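Local structure of MutT/nudix family protein (Enterococcus faecalis, 2FML) at residues R69-A73 with K144-F149; T85-L90 with S102-Q108; L129-G133 with Q206-V210; F194-V198 with A225-G229; K213-I217 with S262-L267. The protein is of unknown function but joins a Nudix domain to an NrtR-type winged helix, and so may be a DNA-binding regulator that senses a nucleotide-like ligand. All blocks are in the same frame, centred on the assembly; numbering follows the deposited sequence.

Contact 1. Residues R69-A73 with K144-F149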
# COMPACT_ATOMS: atom_id res chain seq x y z
N ARG A 69 7.90 20.04 -17.35
CA ARG A 69 8.63 19.88 -18.59
C ARG A 69 10.15 19.89 -18.37
O ARG A 69 10.68 20.78 -17.72
CB ARG A 69 8.29 21.00 -19.57
CG ARG A 69 8.84 20.83 -20.96
CD ARG A 69 8.78 22.16 -21.73
NE ARG A 69 7.40 22.60 -21.87
CZ ARG A 69 6.97 23.85 -22.09
NH1 ARG A 69 7.79 24.90 -22.16
NH2 ARG A 69 5.65 24.03 -22.20
N ASN A 70 10.83 18.90 -18.95
CA ASN A 70 12.28 18.81 -18.90
C ASN A 70 12.87 18.35 -17.56
O ASN A 70 14.08 18.18 -17.43
CB ASN A 70 12.91 20.15 -19.37
CG ASN A 70 12.71 20.39 -20.87
OD1 ASN A 70 12.41 19.48 -21.64
ND2 ASN A 70 12.86 21.65 -21.29
N SER A 71 12.02 18.12 -16.58
CA SER A 71 12.47 17.56 -15.33
C SER A 71 12.58 16.03 -15.52
O SER A 71 11.88 15.47 -16.33
CB SER A 71 11.49 17.91 -14.19
OG SER A 71 11.50 19.29 -13.90
N TRP A 72 13.44 15.40 -14.73
CA TRP A 72 13.49 13.95 -14.63
C TRP A 72 12.44 13.46 -13.64
O TRP A 72 12.07 14.15 -12.69
CB TRP A 72 14.92 13.45 -14.26
CG TRP A 72 15.93 13.87 -15.27
CD1 TRP A 72 16.67 15.04 -15.26
CD2 TRP A 72 16.30 13.18 -16.49
NE1 TRP A 72 17.47 15.10 -16.37
CE2 TRP A 72 17.28 13.97 -17.13
CE3 TRP A 72 15.91 11.96 -17.08
CZ2 TRP A 72 17.87 13.59 -18.36
CZ3 TRP A 72 16.50 11.58 -18.29
CH2 TRP A 72 17.48 12.38 -18.91
N ALA A 73 11.93 12.26 -13.90
CA ALA A 73 10.73 11.82 -13.27
C ALA A 73 10.68 10.29 -13.32
O ALA A 73 11.30 9.70 -14.18
CB ALA A 73 9.50 12.44 -14.01
N LYS A 144 11.45 12.53 -23.31
CA LYS A 144 12.52 13.14 -24.12
C LYS A 144 13.77 12.28 -24.03
O LYS A 144 14.59 12.24 -24.92
CB LYS A 144 12.87 14.53 -23.59
CG LYS A 144 12.51 15.70 -24.45
CD LYS A 144 13.12 16.97 -23.86
CE LYS A 144 14.42 17.38 -24.54
NZ LYS A 144 14.68 18.85 -24.31
N GLU A 145 13.94 11.63 -22.90
CA GLU A 145 15.01 10.68 -22.69
C GLU A 145 14.53 9.69 -21.66
O GLU A 145 13.61 9.98 -20.87
CB GLU A 145 16.23 11.35 -22.10
CG GLU A 145 16.74 12.53 -22.85
CD GLU A 145 18.22 12.56 -22.77
OE1 GLU A 145 18.74 13.15 -21.79
OE2 GLU A 145 18.85 11.96 -23.68
N VAL A 146 15.16 8.53 -21.68
CA VAL A 146 14.88 7.45 -20.75
C VAL A 146 16.22 6.77 -20.48
O VAL A 146 16.94 6.41 -21.39
CB VAL A 146 13.74 6.45 -21.25
CG1 VAL A 146 14.18 5.62 -22.44
CG2 VAL A 146 13.33 5.54 -20.10
N HIS A 147 16.57 6.65 -19.21
CA HIS A 147 17.91 6.15 -18.88
C HIS A 147 17.83 5.39 -17.60
O HIS A 147 17.01 5.71 -16.71
CB HIS A 147 18.91 7.28 -18.67
CG HIS A 147 19.16 8.13 -19.88
ND1 HIS A 147 18.91 9.50 -19.89
CD2 HIS A 147 19.66 7.82 -21.10
CE1 HIS A 147 19.25 9.98 -21.08
NE2 HIS A 147 19.69 8.99 -21.83
N TRP A 148 18.74 4.44 -17.46
CA TRP A 148 19.04 3.80 -16.20
C TRP A 148 20.01 4.73 -15.48
O TRP A 148 21.15 4.87 -15.89
CB TRP A 148 19.72 2.44 -16.47
CG TRP A 148 18.76 1.35 -16.88
CD1 TRP A 148 18.66 0.73 -18.13
CD2 TRP A 148 17.77 0.73 -16.05
NE1 TRP A 148 17.65 -0.20 -18.11
CE2 TRP A 148 17.10 -0.24 -16.85
CE3 TRP A 148 17.36 0.90 -14.71
CZ2 TRP A 148 16.07 -1.02 -16.35
CZ3 TRP A 148 16.35 0.11 -14.21
CH2 TRP A 148 15.73 -0.88 -15.04
N PHE A 149 19.56 5.36 -14.41
CA PHE A 149 20.41 6.20 -13.59
C PHE A 149 21.16 5.34 -12.59
O PHE A 149 20.60 4.45 -11.97
CB PHE A 149 19.58 7.26 -12.84
CG PHE A 149 19.34 8.54 -13.64
CD1 PHE A 149 18.65 8.51 -14.85
CD2 PHE A 149 19.76 9.78 -13.12
CE1 PHE A 149 18.44 9.68 -15.59
CE2 PHE A 149 19.54 10.99 -13.83
CZ PHE A 149 18.91 10.92 -15.08

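Contact 2. Residues T85-L90 with S102-Q108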
# COMPACT_ATOMS: atom_id res chain seq x y z
N THR A 85 -5.10 -0.44 -11.44
CA THR A 85 -3.83 0.23 -11.39
C THR A 85 -2.68 -0.68 -11.81
O THR A 85 -1.74 -0.19 -12.44
CB THR A 85 -3.52 0.90 -10.03
OG1 THR A 85 -3.48 -0.08 -8.98
CG2 THR A 85 -4.52 2.03 -9.70
N GLU A 86 -2.71 -1.95 -11.40
CA GLU A 86 -1.79 -2.97 -11.87
C GLU A 86 -1.67 -3.04 -13.44
O GLU A 86 -0.56 -2.97 -14.00
CB GLU A 86 -2.22 -4.36 -11.35
CG GLU A 86 -1.98 -4.60 -9.90
CD GLU A 86 -3.14 -4.12 -8.99
OE1 GLU A 86 -4.15 -3.54 -9.47
OE2 GLU A 86 -3.04 -4.37 -7.75
N ASP A 87 -2.79 -3.20 -14.13
CA ASP A 87 -2.86 -3.18 -15.60
C ASP A 87 -2.25 -1.88 -16.15
O ASP A 87 -1.46 -1.88 -17.10
CB ASP A 87 -4.34 -3.15 -16.00
CG ASP A 87 -5.04 -4.48 -15.82
OD1 ASP A 87 -4.34 -5.51 -15.65
OD2 ASP A 87 -6.31 -4.47 -15.90
N SER A 88 -2.65 -0.78 -15.52
CA SER A 88 -2.30 0.54 -16.00
C SER A 88 -0.76 0.78 -15.89
O SER A 88 -0.10 1.32 -16.82
CB SER A 88 -3.15 1.59 -15.22
OG SER A 88 -2.91 2.91 -15.72
N VAL A 89 -0.17 0.38 -14.76
CA VAL A 89 1.27 0.66 -14.55
C VAL A 89 2.14 -0.15 -15.52
O VAL A 89 3.17 0.33 -15.99
CB VAL A 89 1.74 0.54 -13.06
CG1 VAL A 89 1.89 -0.94 -12.61
CG2 VAL A 89 3.03 1.36 -12.87
N LEU A 90 1.70 -1.37 -15.83
CA LEU A 90 2.35 -2.18 -16.82
C LEU A 90 2.25 -1.66 -18.25
O LEU A 90 3.21 -1.76 -18.99
CB LEU A 90 1.83 -3.64 -16.79
CG LEU A 90 1.80 -4.51 -15.52
CD1 LEU A 90 1.21 -5.90 -15.93
CD2 LEU A 90 3.12 -4.62 -14.89
N SER A 102 5.81 -8.58 -16.11
CA SER A 102 4.53 -9.25 -15.79
C SER A 102 4.04 -8.89 -14.39
O SER A 102 4.82 -8.42 -13.55
CB SER A 102 4.67 -10.77 -15.94
OG SER A 102 5.47 -11.28 -14.89
N GLN A 103 2.74 -9.10 -14.14
CA GLN A 103 2.09 -8.69 -12.88
C GLN A 103 2.71 -9.32 -11.66
O GLN A 103 2.83 -8.66 -10.62
CB GLN A 103 0.60 -9.04 -12.87
CG GLN A 103 -0.19 -8.31 -11.74
CD GLN A 103 -1.62 -7.86 -12.15
OE1 GLN A 103 -1.84 -7.27 -13.24
NE2 GLN A 103 -2.60 -8.11 -11.25
N GLU A 104 3.09 -10.59 -11.81
CA GLU A 104 3.59 -11.41 -10.74
C GLU A 104 4.91 -10.83 -10.26
O GLU A 104 5.32 -11.11 -9.14
CB GLU A 104 3.80 -12.87 -11.22
CG GLU A 104 3.18 -13.24 -12.58
CD GLU A 104 1.66 -13.60 -12.52
OE1 GLU A 104 1.31 -14.82 -12.61
OE2 GLU A 104 0.82 -12.66 -12.43
N ASN A 105 5.54 -9.99 -11.09
CA ASN A 105 6.85 -9.36 -10.77
C ASN A 105 6.88 -7.88 -10.31
O ASN A 105 7.95 -7.26 -10.12
CB ASN A 105 7.80 -9.61 -11.92
CG ASN A 105 8.15 -11.08 -12.06
OD1 ASN A 105 9.12 -11.54 -11.46
ND2 ASN A 105 7.32 -11.84 -12.77
N ILE A 106 5.70 -7.33 -10.10
CA ILE A 106 5.60 -6.00 -9.54
C ILE A 106 5.00 -6.10 -8.14
O ILE A 106 4.27 -7.04 -7.84
CB ILE A 106 4.80 -5.03 -10.46
CG1 ILE A 106 3.32 -5.48 -10.58
CG2 ILE A 106 5.50 -4.95 -11.78
CD1 ILE A 106 2.34 -4.44 -11.28
N GLU A 107 5.33 -5.13 -7.28
CA GLU A 107 4.61 -5.01 -6.05
C GLU A 107 4.09 -3.58 -5.88
O GLU A 107 4.79 -2.63 -6.17
CB GLU A 107 5.48 -5.45 -4.82
CG GLU A 107 6.65 -4.47 -4.45
CD GLU A 107 7.65 -5.09 -3.40
OE1 GLU A 107 8.45 -5.99 -3.80
OE2 GLU A 107 7.62 -4.67 -2.20
N GLN A 108 2.89 -3.45 -5.34
CA GLN A 108 2.39 -2.12 -5.03
C GLN A 108 3.23 -1.50 -3.90
O GLN A 108 3.58 -2.18 -2.95
CB GLN A 108 0.92 -2.17 -4.68
CG GLN A 108 0.23 -0.94 -5.02
CD GLN A 108 -1.22 -1.04 -4.70
OE1 GLN A 108 -2.06 -1.43 -5.56
NE2 GLN A 108 -1.55 -0.63 -3.51

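Contact 3. Residues L129-G133 with Q206-V210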
# COMPACT_ATOMS: atom_id res chain seq x y z
N LEU A 129 6.79 -0.90 -7.43
CA LEU A 129 8.21 -1.24 -7.35
C LEU A 129 8.42 -2.57 -8.11
O LEU A 129 7.62 -3.49 -8.00
CB LEU A 129 8.59 -1.45 -5.88
CG LEU A 129 9.97 -1.97 -5.47
CD1 LEU A 129 11.11 -1.16 -6.20
CD2 LEU A 129 10.10 -1.80 -3.94
N ALA A 130 9.46 -2.65 -8.93
CA ALA A 130 9.84 -3.94 -9.52
C ALA A 130 11.33 -4.00 -9.66
O ALA A 130 11.99 -2.94 -9.85
CB ALA A 130 9.17 -4.16 -10.88
N PHE A 131 11.83 -5.24 -9.56
CA PHE A 131 13.25 -5.60 -9.69
C PHE A 131 13.37 -6.37 -10.97
O PHE A 131 12.69 -7.39 -11.11
CB PHE A 131 13.65 -6.53 -8.57
CG PHE A 131 13.26 -6.06 -7.23
CD1 PHE A 131 13.82 -4.90 -6.69
CD2 PHE A 131 12.33 -6.76 -6.48
CE1 PHE A 131 13.46 -4.46 -5.44
CE2 PHE A 131 11.98 -6.34 -5.21
CZ PHE A 131 12.55 -5.18 -4.69
N ILE A 132 14.24 -5.93 -11.88
CA ILE A 132 14.29 -6.45 -13.23
C ILE A 132 15.74 -6.45 -13.75
O ILE A 132 16.65 -6.04 -13.03
CB ILE A 132 13.31 -5.67 -14.20
CG1 ILE A 132 13.71 -4.18 -14.36
CG2 ILE A 132 11.85 -5.75 -13.67
CD1 ILE A 132 13.46 -3.62 -15.79
N GLY A 133 15.96 -6.95 -14.96
CA GLY A 133 17.25 -6.80 -15.62
C GLY A 133 17.38 -5.39 -16.18
O GLY A 133 16.40 -4.66 -16.28
N GLN A 206 13.06 -10.49 -1.82
CA GLN A 206 12.62 -10.39 -3.21
C GLN A 206 13.63 -9.63 -4.06
O GLN A 206 13.88 -9.99 -5.20
CB GLN A 206 11.24 -9.75 -3.34
CG GLN A 206 10.01 -10.66 -3.58
CD GLN A 206 8.74 -9.80 -3.95
OE1 GLN A 206 7.58 -10.28 -3.96
NE2 GLN A 206 8.97 -8.52 -4.24
N VAL A 207 14.23 -8.59 -3.48
CA VAL A 207 15.21 -7.73 -4.19
C VAL A 207 16.33 -8.49 -4.93
O VAL A 207 16.82 -8.01 -5.97
CB VAL A 207 15.86 -6.65 -3.27
CG1 VAL A 207 16.83 -7.30 -2.24
CG2 VAL A 207 16.58 -5.56 -4.13
N LEU A 208 16.70 -9.67 -4.42
CA LEU A 208 17.70 -10.55 -5.08
C LEU A 208 17.26 -11.00 -6.49
O LEU A 208 18.01 -11.67 -7.19
CB LEU A 208 18.04 -11.77 -4.21
CG LEU A 208 18.56 -11.44 -2.81
CD1 LEU A 208 18.87 -12.70 -2.09
CD2 LEU A 208 19.81 -10.56 -2.90
N GLN A 209 16.02 -10.66 -6.88
CA GLN A 209 15.53 -10.79 -8.26
C GLN A 209 16.41 -10.03 -9.27
O GLN A 209 16.62 -10.52 -10.37
CB GLN A 209 14.10 -10.31 -8.39
CG GLN A 209 13.03 -11.31 -8.08
CD GLN A 209 11.63 -10.71 -8.25
OE1 GLN A 209 11.47 -9.65 -8.83
NE2 GLN A 209 10.63 -11.38 -7.74
N VAL A 210 16.91 -8.86 -8.89
CA VAL A 210 17.83 -8.08 -9.75
C VAL A 210 19.10 -8.87 -10.21
O VAL A 210 19.82 -8.45 -11.13
CB VAL A 210 18.29 -6.72 -9.12
CG1 VAL A 210 17.11 -5.85 -8.68
CG2 VAL A 210 19.23 -6.94 -8.03
O HOH W 1 19.03 -6.52 -12.62

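Contact 4. Residues F194-V198 with A225-G229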
# COMPACT_ATOMS: atom_id res chain seq x y z
N PHE A 194 13.26 2.86 -1.82
CA PHE A 194 14.58 2.47 -1.35
C PHE A 194 14.51 1.91 0.08
O PHE A 194 15.10 0.86 0.38
CB PHE A 194 15.58 3.64 -1.46
CG PHE A 194 16.99 3.24 -1.25
CD1 PHE A 194 17.77 2.83 -2.30
CD2 PHE A 194 17.54 3.20 0.05
CE1 PHE A 194 19.10 2.41 -2.07
CE2 PHE A 194 18.86 2.75 0.29
CZ PHE A 194 19.64 2.37 -0.79
N ASN A 195 13.80 2.64 0.96
CA ASN A 195 13.62 2.26 2.37
C ASN A 195 12.77 0.96 2.50
O ASN A 195 12.98 0.17 3.42
CB ASN A 195 12.98 3.44 3.13
CG ASN A 195 13.99 4.53 3.41
OD1 ASN A 195 15.18 4.25 3.44
ND2 ASN A 195 13.54 5.77 3.60
N ARG A 196 11.84 0.74 1.56
CA ARG A 196 11.00 -0.45 1.59
C ARG A 196 11.84 -1.70 1.37
O ARG A 196 11.62 -2.72 2.04
CB ARG A 196 9.85 -0.38 0.55
CG ARG A 196 9.01 -1.71 0.41
CD ARG A 196 8.05 -1.87 1.60
NE ARG A 196 7.53 -0.55 2.03
CZ ARG A 196 6.38 -0.01 1.68
NH1 ARG A 196 5.54 -0.67 0.87
NH2 ARG A 196 6.06 1.20 2.16
N VAL A 197 12.78 -1.63 0.44
CA VAL A 197 13.75 -2.72 0.19
C VAL A 197 14.68 -3.02 1.42
O VAL A 197 14.75 -4.17 1.89
CB VAL A 197 14.60 -2.44 -1.09
CG1 VAL A 197 15.67 -3.54 -1.29
CG2 VAL A 197 13.71 -2.24 -2.35
N VAL A 198 15.37 -1.99 1.94
CA VAL A 198 16.07 -2.05 3.24
C VAL A 198 15.23 -2.69 4.37
O VAL A 198 15.76 -3.54 5.10
CB VAL A 198 16.53 -0.65 3.73
CG1 VAL A 198 17.19 -0.79 5.08
CG2 VAL A 198 17.47 0.01 2.70
N ALA A 225 24.73 -4.95 0.43
CA ALA A 225 25.61 -3.86 0.85
C ALA A 225 25.31 -2.55 0.08
O ALA A 225 25.43 -1.46 0.65
CB ALA A 225 27.08 -4.26 0.77
N LYS A 226 24.94 -2.66 -1.21
CA LYS A 226 24.53 -1.46 -2.00
C LYS A 226 23.30 -0.76 -1.37
O LYS A 226 23.21 0.47 -1.36
CB LYS A 226 24.25 -1.75 -3.51
CG LYS A 226 25.46 -2.12 -4.43
CD LYS A 226 26.82 -1.67 -3.92
CE LYS A 226 27.35 -0.38 -4.53
NZ LYS A 226 28.88 -0.24 -4.33
N PHE A 227 22.35 -1.55 -0.85
CA PHE A 227 21.22 -0.98 -0.10
C PHE A 227 21.58 -0.50 1.32
O PHE A 227 21.01 0.49 1.80
CB PHE A 227 20.03 -1.94 -0.09
CG PHE A 227 19.32 -2.00 -1.40
CD1 PHE A 227 18.43 -0.97 -1.78
CD2 PHE A 227 19.54 -3.05 -2.26
CE1 PHE A 227 17.76 -0.99 -3.00
CE2 PHE A 227 18.86 -3.12 -3.46
CZ PHE A 227 17.98 -2.08 -3.86
N LEU A 228 22.53 -1.18 1.95
CA LEU A 228 22.99 -0.85 3.31
C LEU A 228 23.94 0.32 3.28
O LEU A 228 23.98 1.10 4.21
CB LEU A 228 23.62 -2.08 4.00
CG LEU A 228 22.54 -3.12 4.40
CD1 LEU A 228 23.09 -4.49 4.76
CD2 LEU A 228 21.61 -2.60 5.49
N GLY A 229 24.67 0.46 2.17
CA GLY A 229 25.63 1.55 1.99
C GLY A 229 26.94 1.23 2.67
O GLY A 229 27.66 2.11 3.08

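Contact 5. Residues K213-I217 with S262-L267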
# COMPACT_ATOMS: atom_id res chain seq x y z
N LYS A 213 17.80 -14.80 -11.29
CA LYS A 213 17.39 -16.23 -11.21
C LYS A 213 18.42 -17.20 -10.65
O LYS A 213 18.04 -18.26 -10.16
CB LYS A 213 16.76 -16.75 -12.54
CG LYS A 213 15.25 -16.44 -12.75
CD LYS A 213 14.95 -14.95 -13.00
CE LYS A 213 14.39 -14.25 -11.76
NZ LYS A 213 14.67 -12.77 -11.79
N ASP A 214 19.71 -16.87 -10.71
CA ASP A 214 20.65 -17.54 -9.81
C ASP A 214 21.77 -16.63 -9.26
O ASP A 214 22.10 -15.60 -9.85
CB ASP A 214 21.14 -18.90 -10.35
CG ASP A 214 22.29 -18.79 -11.34
OD1 ASP A 214 22.13 -19.31 -12.47
OD2 ASP A 214 23.35 -18.23 -10.99
N PHE A 215 22.33 -17.04 -8.11
CA PHE A 215 23.29 -16.21 -7.38
C PHE A 215 24.11 -16.91 -6.30
O PHE A 215 23.60 -17.77 -5.58
CB PHE A 215 22.56 -15.02 -6.74
CG PHE A 215 21.27 -15.37 -6.04
CD1 PHE A 215 21.26 -15.69 -4.69
CD2 PHE A 215 20.05 -15.33 -6.72
CE1 PHE A 215 20.06 -15.99 -4.04
CE2 PHE A 215 18.84 -15.64 -6.07
CZ PHE A 215 18.85 -15.96 -4.73
N THR A 216 25.38 -16.51 -6.17
CA THR A 216 26.19 -16.82 -5.00
C THR A 216 25.84 -15.98 -3.75
O THR A 216 25.19 -14.89 -3.82
CB THR A 216 27.72 -16.68 -5.29
OG1 THR A 216 28.01 -15.33 -5.66
CG2 THR A 216 28.17 -17.61 -6.40
N ILE A 217 26.29 -16.47 -2.59
CA ILE A 217 26.23 -15.69 -1.36
C ILE A 217 27.01 -14.33 -1.48
O ILE A 217 26.54 -13.32 -0.98
CB ILE A 217 26.63 -16.53 -0.10
CG1 ILE A 217 25.74 -17.78 0.02
CG2 ILE A 217 26.47 -15.69 1.16
CD1 ILE A 217 24.20 -17.52 -0.01
N SER A 262 32.05 -22.38 -5.49
CA SER A 262 30.93 -22.03 -4.59
C SER A 262 29.49 -22.09 -5.15
O SER A 262 29.27 -22.04 -6.38
CB SER A 262 31.17 -20.67 -3.93
OG SER A 262 31.07 -19.64 -4.91
N LYS A 263 28.50 -22.14 -4.20
CA LYS A 263 27.11 -22.45 -4.55
C LYS A 263 26.26 -21.32 -5.18
O LYS A 263 26.36 -20.12 -4.82
CB LYS A 263 26.35 -23.13 -3.40
CG LYS A 263 26.15 -24.65 -3.60
CD LYS A 263 27.16 -25.48 -2.76
CE LYS A 263 27.38 -26.90 -3.30
NZ LYS A 263 28.03 -27.81 -1.84
N ILE A 264 25.43 -21.78 -6.10
CA ILE A 264 24.41 -21.04 -6.82
C ILE A 264 23.07 -21.31 -6.12
O ILE A 264 22.75 -22.47 -5.81
CB ILE A 264 24.34 -21.57 -8.29
CG1 ILE A 264 25.62 -21.24 -9.07
CG2 ILE A 264 23.14 -21.02 -9.01
CD1 ILE A 264 25.84 -22.13 -10.33
N TYR A 265 22.30 -20.25 -5.87
CA TYR A 265 20.93 -20.32 -5.32
C TYR A 265 19.94 -19.49 -6.15
O TYR A 265 20.30 -18.49 -6.78
CB TYR A 265 20.88 -19.79 -3.87
CG TYR A 265 21.82 -20.44 -2.90
CD1 TYR A 265 23.18 -20.10 -2.87
CD2 TYR A 265 21.36 -21.41 -1.99
CE1 TYR A 265 24.07 -20.71 -1.97
CE2 TYR A 265 22.25 -22.01 -1.08
CZ TYR A 265 23.60 -21.66 -1.08
OH TYR A 265 24.48 -22.24 -0.19
N GLN A 266 18.68 -19.90 -6.14
CA GLN A 266 17.57 -19.05 -6.57
C GLN A 266 16.67 -18.87 -5.38
O GLN A 266 16.77 -19.62 -4.42
CB GLN A 266 16.79 -19.65 -7.74
CG GLN A 266 15.92 -20.87 -7.43
CD GLN A 266 15.55 -21.68 -8.67
OE1 GLN A 266 14.89 -22.71 -8.56
NE2 GLN A 266 15.96 -21.22 -9.84
N LEU A 267 15.79 -17.87 -5.45
CA LEU A 267 14.75 -17.67 -4.47
C LEU A 267 13.74 -18.78 -4.67
O LEU A 267 13.55 -19.22 -5.81
CB LEU A 267 14.07 -16.32 -4.71
CG LEU A 267 14.96 -15.08 -4.66
CD1 LEU A 267 14.30 -14.00 -5.51
CD2 LEU A 267 15.13 -14.62 -3.23

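Contact 1. Residues R69-A73 with K144-F149
Trp72 and Phe149 both hold CG opposite the carbonyl carbon and beside the backbone N (chi1 -59° and -87°), and these torsions bring the indole and the phenyl ring together across strand 55-63, which lies between strands 72-78 and 143-154 in the sheet. The rim of Phe149 points at one face of the indole, with Phe149 CZ 3.7 Å from Trp72 CD2. The planes lie 63° apart and the centroid of Phe149 is 5.0 Å from that of the six-membered ring of Trp72, a T-shaped pair. Val165 of strand 165-170 packs on both rings. Glu145, His147 and Phe149 all turn toward the indole, as alternate residues of an extended chain can. The imidazole of His147 meets the benzo end of the indole rim to rim, with His147 ND1 3.4 Å from Trp72 CH2, and also stacks on His162. Glu145 bends at its second torsion and brings OE1 to the indole edge, near the ring plane and 3.2 Å from Trp72 CH2. Farther out, Asn70 OD1 rests 3.4 Å from Lys144 CD, at an exposed margin where the short amide of Asn70 and the long chain of Lys144 can both stay hydrated. Tryptophan suits the centre because its broad, flat surface can serve several neighbours at once. The chemistry is graded around the ring: its electron-rich face receives the C-H edge of Phe149, while the C-H at the benzo end, probably slightly positive, meets Glu145 OE1. No hydrogen bond joins the segments; aromatic packing and weak electrostatics do.

Contact 2. Residues T85-L90 with S102-Q108
The helix of the Nudix box, whose signature matches residues 77-98, meets the entry to strand 106-112 here, with Leu90 and Val89 packed on Ile106. The short helix and strand axes, 85-90 and 106-108, pass 10.3 Å apart at 128°. Ile106 holds CG1 between the backbone N and the carbonyl carbon (chi1 65°) and extends from there to put CD1 at the helix. That methyl reaches tip to tip toward Val89 CG1 at 3.8 Å, and Ile106 CD1 also lies 3.7 Å from Leu90 CD2. Branched aliphatic residues suit this seam because they fill it without needing polar partners. Nearer the surface, the amide of Gln103 crosses the aliphatic part of Glu86 at a slant, with Gln103 CD 3.6 Å from Glu86 CB. The turn that presents Gln103 is braced by Asn105, whose ND2 donates to Ser102 OG at 2.9 Å (148°). Thr85 directs OG1 to a hydrogen bond with Tyr128 OH on strand 123-131, while its backbone N bonds to Ser113 OG of the second subunit. The helix packs on the mixed sheet, as in the alpha-beta-alpha sandwich of the Nudix fold, whose catalytically active members use glutamates of this helix to bind metal.

Contact 3. Residues L129-G133 with Q206-V210
Phe131 and Val210 mark the closest approach of the two backbones, their CA atoms 5.2 Å apart, where strand 123-131 of the Nudix sheet meets the 3-10 turn at the start of the NrtR-type winged-helix region. In that turn the amides of Gln209 and Val210 reach back three residues, as in Gln209 N to Gln206 O at 2.8 Å, and this tight winding presents Val207 and Val210 to the same phenylalanine. Phe131 turns its ring toward the turn by setting CG opposite the carbonyl carbon (chi1 -50°). Val207 CA then sits above the middle of the ring, 3.6 Å from its centroid and 8° off the normal, a CH-pi contact made by the backbone itself. One methyl of the same residue continues along the ring, with Val207 CG2 3.6 Å from Phe131 CE1. At the root of the side chain, Val210 CG1 closes on Phe131 CB at 3.5 Å. Valine, branched at CB, lets its CA and a methyl settle together on the flat phenyl face. At the rim, Gln206 NE2 and Gln209 OE1 both lie near the ring plane; the edge C-H groups, probably slightly positive, suit the oxygen of Gln209. Val197 of helix 186-200 packs against both Phe131 and Val207. Gln209 OE1 also lies 3.4 Å from Phe131 O, but both are acceptors and no bond forms. One water links the two segments, donating to Val210 O at 2.6 Å and to Ile132 O at 2.5 Å, both short. The junction is mainly apolar, with a water that appears to bridge two carbonyls.

Contact 4. Residues F194-V198 with A225-G229
Val197 points a methyl at the face of Phe227: CG1 sits 3.6 Å from the centroid of the ring and only 7° off its normal. The methyl gets there because CG1 is trans to the backbone N (chi1 176°), which sends it outward from helix 186-200, about at right angles to the phenylalanine side chain. Phe194, one turn earlier on the same helix, meets the same ring differently. Its face lies beneath Phe227 CD1, which is offset toward the rim, and Phe194 CE1 approaches that atom to 3.5 Å. The two planes are 41° apart and the centroids 5.1 Å, a slanted pair that is neither a stack nor a T-shape. This is where helix 186-200 packs on helix 217-228 of the winged-helix domain, an element of the NrtR-type module that follows the Nudix fold in the chain. Val207 from the intervening loop touches both Val197 and Phe227, and Leu56 of strand 55-63 also packs on Phe227. A phenylalanine suits position 227 because one flat ring can offer a face to a methyl while its CD1 rests over the face of Phe194. At the backbone, Phe194 CZ and Val198 CG2 crowd round Phe227 O, at 3.5 Å and 3.7 Å from it. That carbonyl stands near the end of the helix, and among apolar neighbours it is satisfied by Arg153 NH1 of strand 143-154.

Contact 5. Residues K213-I217 with S262-L267
Lys213 O touches Gln266 CB at 3.1 Å, and from there the chain runs antiparallel to residues 262-267. The Asp214 side chain lies against Ile264 CG2, on the side of the pairing away from Phe215, though the very close spacing is doubtful. Phe215 and Tyr265 then form the one bridge, a hydrogen-bonded antiparallel pair. Tyr265 N gives a sound bond to Phe215 O (2.8 Å, 152°), while Phe215 N to Tyr265 O, also 2.8 Å, is weak because it is bent to 127°. With CG lodged between the backbone N and the carbonyl carbon (chi1 46°), the Phe215 ring folds back over the partner chain, so that Tyr265 O lies 3.1 Å above its centre. A flat apolar ring can lie over that backbone while its rim packs on Leu267, Phe215 CZ meeting Leu267 CG at 4.0 Å; Phe248 adds an edge-to-face partner. Thr216 offers CA to Lys263 O, a C-H...O contact of 3.3 Å. Threonine also serves as N-cap of helix 217-228, its side chain capping a backbone N just beyond. Ile217 begins that helix and sets CD1 3.7 Å from Tyr265 CE1. An extended segment before helix 217-228, bridged to the chain that returns after the unmodelled residues 254-260, is consistent with a winged helix-turn-helix domain.

Along the chain, contact 2 is nested inside the loop closed by contact 1, and both lie in the Nudix domain on one mixed sheet, their centres about 21 Å apart. Contact 3 starts from strand 123-131, neighbour of the strand 106-112 used by contact 2, and crosses to the loop ahead of helix 217-228. Contacts 3 and 4 touch through Val197, Val207 and Phe227, centres about 13 Å apart, and join sheet, helix 186-200 and winged helix in one apolar core. Contact 5 lies within the winged-helix domain, its centre about 15 Å from that of contact 3 and about 34 Å from that of contact 1. The two domains are thus packed together, which is consistent with communication between them.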